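Local coordinates for ORF 37 (Human herpesvirus 8 type M, PDB 3FHD), which processes branched or non-linear viral DNA intermediates with endonuclease and exonuclease activities, cutting both double-stranded and single-stranded DNA, at residues Val144-Ser149 and Asp226-Gln231; Asn89-Ser94 and Val105-Val110. Residues are numbered along the deposited sequence.

Contact 1 of 2, residues Val144-Ser149 and Asp226-Gln231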
loop_
_atom_site.group_PDB
_atom_site.type_symbol
_atom_site.label_atom_id
_atom_site.label_comp_id
_atom_site.label_asym_id
_atom_site.label_seq_id
_atom_site.Cartn_x
_atom_site.Cartn_y
_atom_site.Cartn_z
ATOM N N VAL A 144 -13.416 -3.205 -8.109
ATOM C CA VAL A 144 -12.034 -3.501 -8.547
ATOM C C VAL A 144 -11.136 -3.982 -7.382
ATOM O O VAL A 144 -10.366 -4.958 -7.536
ATOM C CB VAL A 144 -11.409 -2.309 -9.325
ATOM C CG1 VAL A 144 -9.903 -2.541 -9.549
ATOM C CG2 VAL A 144 -12.177 -2.120 -10.683
ATOM N N GLU A 145 -11.228 -3.293 -6.246
ATOM C CA GLU A 145 -10.571 -3.728 -5.015
ATOM C C GLU A 145 -10.921 -5.162 -4.651
ATOM O O GLU A 145 -10.019 -5.973 -4.397
ATOM C CB GLU A 145 -10.885 -2.761 -3.823
ATOM C CG GLU A 145 -10.113 -3.122 -2.527
ATOM C CD GLU A 145 -10.787 -4.214 -1.662
ATOM O OE1 GLU A 145 -12.037 -4.302 -1.627
ATOM O OE2 GLU A 145 -10.060 -5.001 -1.003
ATOM N N ARG A 146 -12.220 -5.478 -4.603
ATOM C CA ARG A 146 -12.686 -6.833 -4.284
ATOM C C ARG A 146 -12.174 -7.867 -5.300
ATOM O O ARG A 146 -11.746 -8.956 -4.907
ATOM C CB ARG A 146 -14.217 -6.866 -4.132
ATOM C CG ARG A 146 -14.740 -6.230 -2.812
ATOM C CD ARG A 146 -14.410 -7.073 -1.554
ATOM N NE ARG A 146 -13.064 -6.787 -1.058
ATOM C CZ ARG A 146 -12.378 -7.510 -0.173
ATOM N NH1 ARG A 146 -11.151 -7.136 0.166
ATOM N NH2 ARG A 146 -12.898 -8.586 0.402
ATOM N N ALA A 147 -12.163 -7.506 -6.579
ATOM C CA ALA A 147 -11.683 -8.381 -7.658
ATOM C C ALA A 147 -10.173 -8.686 -7.606
ATOM O O ALA A 147 -9.686 -9.596 -8.296
ATOM C CB ALA A 147 -12.023 -7.758 -8.993
ATOM N N THR A 148 -9.425 -7.886 -6.843
ATOM C CA THR A 148 -7.967 -7.970 -6.779
ATOM C C THR A 148 -7.395 -8.210 -5.373
ATOM O O THR A 148 -6.221 -7.946 -5.129
ATOM C CB THR A 148 -7.280 -6.717 -7.433
ATOM O OG1 THR A 148 -7.618 -5.476 -6.722
ATOM C CG2 THR A 148 -7.640 -6.633 -8.933
ATOM N N SER A 149 -8.221 -8.675 -4.445
ATOM C CA SER A 149 -7.784 -8.910 -3.054
ATOM C C SER A 149 -6.609 -9.897 -2.785
ATOM O O SER A 149 -6.035 -9.889 -1.704
ATOM C CB SER A 149 -8.993 -9.229 -2.143
ATOM O OG SER A 149 -9.685 -10.347 -2.627
ATOM N N ASP A 226 -6.979 -9.318 3.762
ATOM C CA ASP A 226 -6.724 -9.267 2.309
ATOM C C ASP A 226 -7.465 -8.119 1.579
ATOM O O ASP A 226 -8.675 -8.161 1.395
ATOM C CB ASP A 226 -7.017 -10.622 1.638
ATOM C CG ASP A 226 -6.237 -11.767 2.274
ATOM O OD1 ASP A 226 -4.992 -11.752 2.201
ATOM O OD2 ASP A 226 -6.871 -12.665 2.866
ATOM N N TYR A 227 -6.695 -7.115 1.174
ATOM C CA TYR A 227 -7.163 -5.917 0.456
ATOM C C TYR A 227 -6.610 -5.919 -0.955
ATOM O O TYR A 227 -5.424 -6.155 -1.123
ATOM C CB TYR A 227 -6.572 -4.669 1.124
ATOM C CG TYR A 227 -7.321 -4.312 2.362
ATOM C CD1 TYR A 227 -8.498 -3.598 2.256
ATOM C CD2 TYR A 227 -6.892 -4.707 3.615
ATOM C CE1 TYR A 227 -9.219 -3.258 3.344
ATOM C CE2 TYR A 227 -7.641 -4.362 4.751
ATOM C CZ TYR A 227 -8.807 -3.636 4.582
ATOM O OH TYR A 227 -9.625 -3.244 5.628
ATOM N N GLY A 228 -7.452 -5.555 -1.925
ATOM C CA GLY A 228 -7.027 -5.410 -3.308
ATOM C C GLY A 228 -6.474 -4.009 -3.561
ATOM O O GLY A 228 -6.031 -3.313 -2.644
ATOM N N PHE A 229 -6.486 -3.604 -4.823
ATOM C CA PHE A 229 -5.940 -2.324 -5.178
ATOM C C PHE A 229 -7.066 -1.264 -5.244
ATOM O O PHE A 229 -8.028 -1.429 -5.978
ATOM C CB PHE A 229 -5.273 -2.405 -6.553
ATOM C CG PHE A 229 -4.416 -1.202 -6.847
ATOM C CD1 PHE A 229 -3.349 -0.864 -6.003
ATOM C CD2 PHE A 229 -4.685 -0.406 -7.940
ATOM C CE1 PHE A 229 -2.530 0.283 -6.286
ATOM C CE2 PHE A 229 -3.911 0.704 -8.227
ATOM C CZ PHE A 229 -2.845 1.052 -7.397
ATOM N N MET A 230 -6.928 -0.215 -4.444
ATOM C CA MET A 230 -7.928 0.832 -4.332
ATOM C C MET A 230 -7.478 2.052 -5.113
ATOM O O MET A 230 -6.658 2.824 -4.605
ATOM C CB MET A 230 -8.091 1.219 -2.868
ATOM C CG MET A 230 -8.787 0.098 -2.102
ATOM S SD MET A 230 -8.830 0.167 -0.308
ATOM C CE MET A 230 -7.337 0.992 0.098
ATOM N N GLN A 231 -8.037 2.239 -6.311
ATOM C CA GLN A 231 -7.770 3.423 -7.122
ATOM C C GLN A 231 -8.527 4.623 -6.469
ATOM O O GLN A 231 -9.588 4.420 -5.831
ATOM C CB GLN A 231 -8.293 3.191 -8.543
ATOM C CG GLN A 231 -7.694 1.955 -9.237
ATOM C CD GLN A 231 -8.460 1.562 -10.503
ATOM O OE1 GLN A 231 -8.076 1.943 -11.618
ATOM N NE2 GLN A 231 -9.547 0.796 -10.333
HETATM O O HOH W 1 -3.811 -9.986 -0.190
#
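Side chains at the C terminus of helix 134-147, and in the turn after it, bond the backbone of the run that enters edge strand 230-231. Three hydrogen bonds do this. Gly228 N donates to Glu145 OE2 at 2.8 Å, almost linearly. Phe229 N donates to Thr148 OG1 at 2.9 Å. Arg146 NH1 donates to Asp226 O, also at 2.9 Å. The charged pair is held in place within its own segment: Arg146 NH1 and Glu145 OE2 form a salt bridge at 2.7 Å, and Arg146 NE bonds Glu145 OE1. Thr148 OG1 in turn donates to Val144 O, so one hydroxyl joins the last turn of the helix to the backbone at Phe229. A water links Ser149 O and Asp226 OD1.

Close backbone packing centres on Gly228. Its CA makes CA-H...O contacts with Glu145 O and Thr148 O, both at 3.2 Å. A CB here would clash with Glu145 O and Thr148 OG1, so the fit suits glycine.

Among the apolar contacts, Glu145 CG lies 3.5 Å from Met230 CG. The Tyr227 side chain is about 7 Å from that of the magnesium ligand Asp243, so the contact borders the metal site without belonging to it. Helix 157-161 flanks Val144, Thr148 and Phe229, strand 256-259 touches Glu145 and Met230, and Met230 pairs through its backbone with Val240 of strand 238-240.

Contact 2 of 2, residues Asn89-Ser94 and Val105-Val110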
loop_
_atom_site.group_PDB
_atom_site.type_symbol
_atom_site.label_atom_id
_atom_site.label_comp_id
_atom_site.label_asym_id
_atom_site.label_seq_id
_atom_site.Cartn_x
_atom_site.Cartn_y
_atom_site.Cartn_z
ATOM N N ASN A 89 -10.739 1.137 -17.097
ATOM C CA ASN A 89 -11.234 0.077 -16.186
ATOM C C ASN A 89 -12.288 -0.786 -16.893
ATOM O O ASN A 89 -12.276 -2.012 -16.808
ATOM C CB ASN A 89 -11.816 0.645 -14.889
ATOM C CG ASN A 89 -10.733 0.865 -13.797
ATOM O OD1 ASN A 89 -10.750 0.211 -12.754
ATOM N ND2 ASN A 89 -9.792 1.743 -14.056
ATOM N N TYR A 90 -13.210 -0.141 -17.597
ATOM C CA TYR A 90 -14.210 -0.898 -18.342
ATOM C C TYR A 90 -13.603 -1.871 -19.355
ATOM O O TYR A 90 -13.913 -3.061 -19.330
ATOM C CB TYR A 90 -15.245 0.025 -19.015
ATOM C CG TYR A 90 -16.121 -0.776 -19.957
ATOM C CD1 TYR A 90 -17.097 -1.660 -19.453
ATOM C CD2 TYR A 90 -15.971 -0.668 -21.339
ATOM C CE1 TYR A 90 -17.894 -2.418 -20.318
ATOM C CE2 TYR A 90 -16.790 -1.425 -22.219
ATOM C CZ TYR A 90 -17.730 -2.281 -21.697
ATOM O OH TYR A 90 -18.539 -3.006 -22.560
ATOM N N PHE A 91 -12.752 -1.377 -20.251
ATOM C CA PHE A 91 -12.100 -2.242 -21.253
ATOM C C PHE A 91 -11.263 -3.348 -20.618
ATOM O O PHE A 91 -11.254 -4.499 -21.116
ATOM C CB PHE A 91 -11.230 -1.404 -22.207
ATOM C CG PHE A 91 -12.048 -0.577 -23.193
ATOM C CD1 PHE A 91 -12.694 -1.192 -24.253
ATOM C CD2 PHE A 91 -12.201 0.788 -23.012
ATOM C CE1 PHE A 91 -13.489 -0.448 -25.162
ATOM C CE2 PHE A 91 -12.967 1.553 -23.899
ATOM C CZ PHE A 91 -13.622 0.920 -24.989
ATOM N N LEU A 92 -10.516 -2.989 -19.574
ATOM C CA LEU A 92 -9.701 -3.957 -18.837
ATOM C C LEU A 92 -10.576 -5.110 -18.307
ATOM O O LEU A 92 -10.319 -6.269 -18.566
ATOM C CB LEU A 92 -8.994 -3.275 -17.647
ATOM C CG LEU A 92 -8.206 -4.268 -16.773
ATOM C CD1 LEU A 92 -7.216 -5.135 -17.612
ATOM C CD2 LEU A 92 -7.505 -3.521 -15.685
ATOM N N PHE A 93 -11.573 -4.772 -17.503
ATOM C CA PHE A 93 -12.437 -5.784 -16.921
ATOM C C PHE A 93 -13.378 -6.489 -17.904
ATOM O O PHE A 93 -13.694 -7.658 -17.697
ATOM C CB PHE A 93 -13.149 -5.272 -15.667
ATOM C CG PHE A 93 -12.250 -5.271 -14.449
ATOM C CD1 PHE A 93 -12.250 -6.368 -13.578
ATOM C CD2 PHE A 93 -11.361 -4.218 -14.216
ATOM C CE1 PHE A 93 -11.416 -6.394 -12.454
ATOM C CE2 PHE A 93 -10.501 -4.221 -13.095
ATOM C CZ PHE A 93 -10.516 -5.333 -12.209
ATOM N N SER A 94 -13.755 -5.837 -18.996
ATOM C CA SER A 94 -14.463 -6.579 -20.047
ATOM C C SER A 94 -13.555 -7.703 -20.581
ATOM O O SER A 94 -14.029 -8.816 -20.848
ATOM C CB SER A 94 -14.920 -5.672 -21.199
ATOM O OG SER A 94 -15.734 -6.422 -22.085
ATOM N N VAL A 105 -17.786 -5.899 -12.368
ATOM C CA VAL A 105 -17.317 -4.547 -12.746
ATOM C C VAL A 105 -17.931 -4.180 -14.086
ATOM O O VAL A 105 -18.561 -3.128 -14.225
ATOM C CB VAL A 105 -15.789 -4.435 -12.802
ATOM C CG1 VAL A 105 -15.362 -3.095 -13.410
ATOM C CG2 VAL A 105 -15.192 -4.586 -11.420
ATOM N N CYS A 106 -17.773 -5.080 -15.054
ATOM C CA CYS A 106 -18.330 -4.916 -16.372
ATOM C C CYS A 106 -19.870 -4.819 -16.313
ATOM O O CYS A 106 -20.468 -3.962 -16.972
ATOM C CB CYS A 106 -17.832 -6.080 -17.260
ATOM S SG CYS A 106 -18.147 -5.971 -19.004
ATOM N N ASN A 107 -20.512 -5.661 -15.495
ATOM C CA ASN A 107 -21.967 -5.630 -15.365
ATOM C C ASN A 107 -22.455 -4.268 -14.914
ATOM O O ASN A 107 -23.448 -3.781 -15.431
ATOM C CB ASN A 107 -22.467 -6.686 -14.383
ATOM C CG ASN A 107 -22.426 -8.090 -14.967
ATOM O OD1 ASN A 107 -22.364 -8.264 -16.176
ATOM N ND2 ASN A 107 -22.460 -9.096 -14.097
ATOM N N PHE A 108 -21.748 -3.678 -13.949
ATOM C CA PHE A 108 -22.116 -2.363 -13.407
ATOM C C PHE A 108 -22.028 -1.228 -14.439
ATOM O O PHE A 108 -22.952 -0.409 -14.532
ATOM C CB PHE A 108 -21.300 -2.005 -12.162
ATOM C CG PHE A 108 -21.769 -0.719 -11.473
ATOM C CD1 PHE A 108 -22.827 -0.746 -10.548
ATOM C CD2 PHE A 108 -21.163 0.504 -11.761
ATOM C CE1 PHE A 108 -23.267 0.436 -9.920
ATOM C CE2 PHE A 108 -21.597 1.689 -11.150
ATOM C CZ PHE A 108 -22.648 1.658 -10.222
ATOM N N PHE A 109 -20.930 -1.173 -15.196
ATOM C CA PHE A 109 -20.802 -0.213 -16.274
ATOM C C PHE A 109 -21.961 -0.359 -17.227
ATOM O O PHE A 109 -22.694 0.597 -17.485
ATOM C CB PHE A 109 -19.504 -0.444 -17.071
ATOM C CG PHE A 109 -18.282 0.240 -16.491
ATOM C CD1 PHE A 109 -18.114 1.621 -16.599
ATOM C CD2 PHE A 109 -17.271 -0.523 -15.868
ATOM C CE1 PHE A 109 -16.962 2.230 -16.058
ATOM C CE2 PHE A 109 -16.119 0.074 -15.342
ATOM C CZ PHE A 109 -15.960 1.433 -15.432
ATOM N N VAL A 110 -22.132 -1.564 -17.757
ATOM C CA VAL A 110 -23.195 -1.794 -18.748
ATOM C C VAL A 110 -24.589 -1.410 -18.212
ATOM O O VAL A 110 -25.334 -0.661 -18.865
ATOM C CB VAL A 110 -23.129 -3.222 -19.340
ATOM C CG1 VAL A 110 -24.359 -3.532 -20.220
ATOM C CG2 VAL A 110 -21.853 -3.398 -20.157
#
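This is an oblique alpha-alpha hairpin: helices 83-100 and 104-113 follow each other closely in the chain, and the axes of segments 89-94 and 105-110 approach to 9.1 Å at a crossing angle of -132°. No hydrogen bond joins the two segments, and the packing is apolar and aromatic. Asn89 meets the Phe109 ring through its backbone and CB. Its amide is engaged by Gln231 and Arg85. Tyr90 follows and touches Cys106, Phe109 and Val110. Its ring edge points at the face of Phe109 in an offset edge-to-face pair, centroids 5.4 Å apart, and its CB makes a CH-pi contact over the same ring. Cys106 SG makes an oblique sulfur-aromatic contact, 3.8 Å from Tyr90 CE1. The Tyr90 OH is bonded to Leu119 O. Val105 CG2 lies over one face of the Phe93 ring, and Phe93 CB is 3.8 Å from Val105 CG1. Ser94 CA lies 5.6 Å from Cys106 CA, the nearest CA pair of the two segments, and 3.9 Å from Cys106 SG.

From the N terminus, contact 2 closes first. It folds helix 104-113 back on helix 83-100 across a short connection. The chain then runs through helix 122-130 into helix 134-147, where contact 1 opens. Contact 1 closes a much longer excursion, in which helices predominate over strands, at the edge of the three-stranded sheet. The two are in series, neither nested nor crossed, with centres 15 Å apart. They still touch: Gln231 NE2 lies 2.8 Å from Asn89 OD1, a probable hydrogen bond, and Val144 and Ala147 pack on Phe93. Through helix 83-100, the hairpin meets helix 134-147 and strand 230-231.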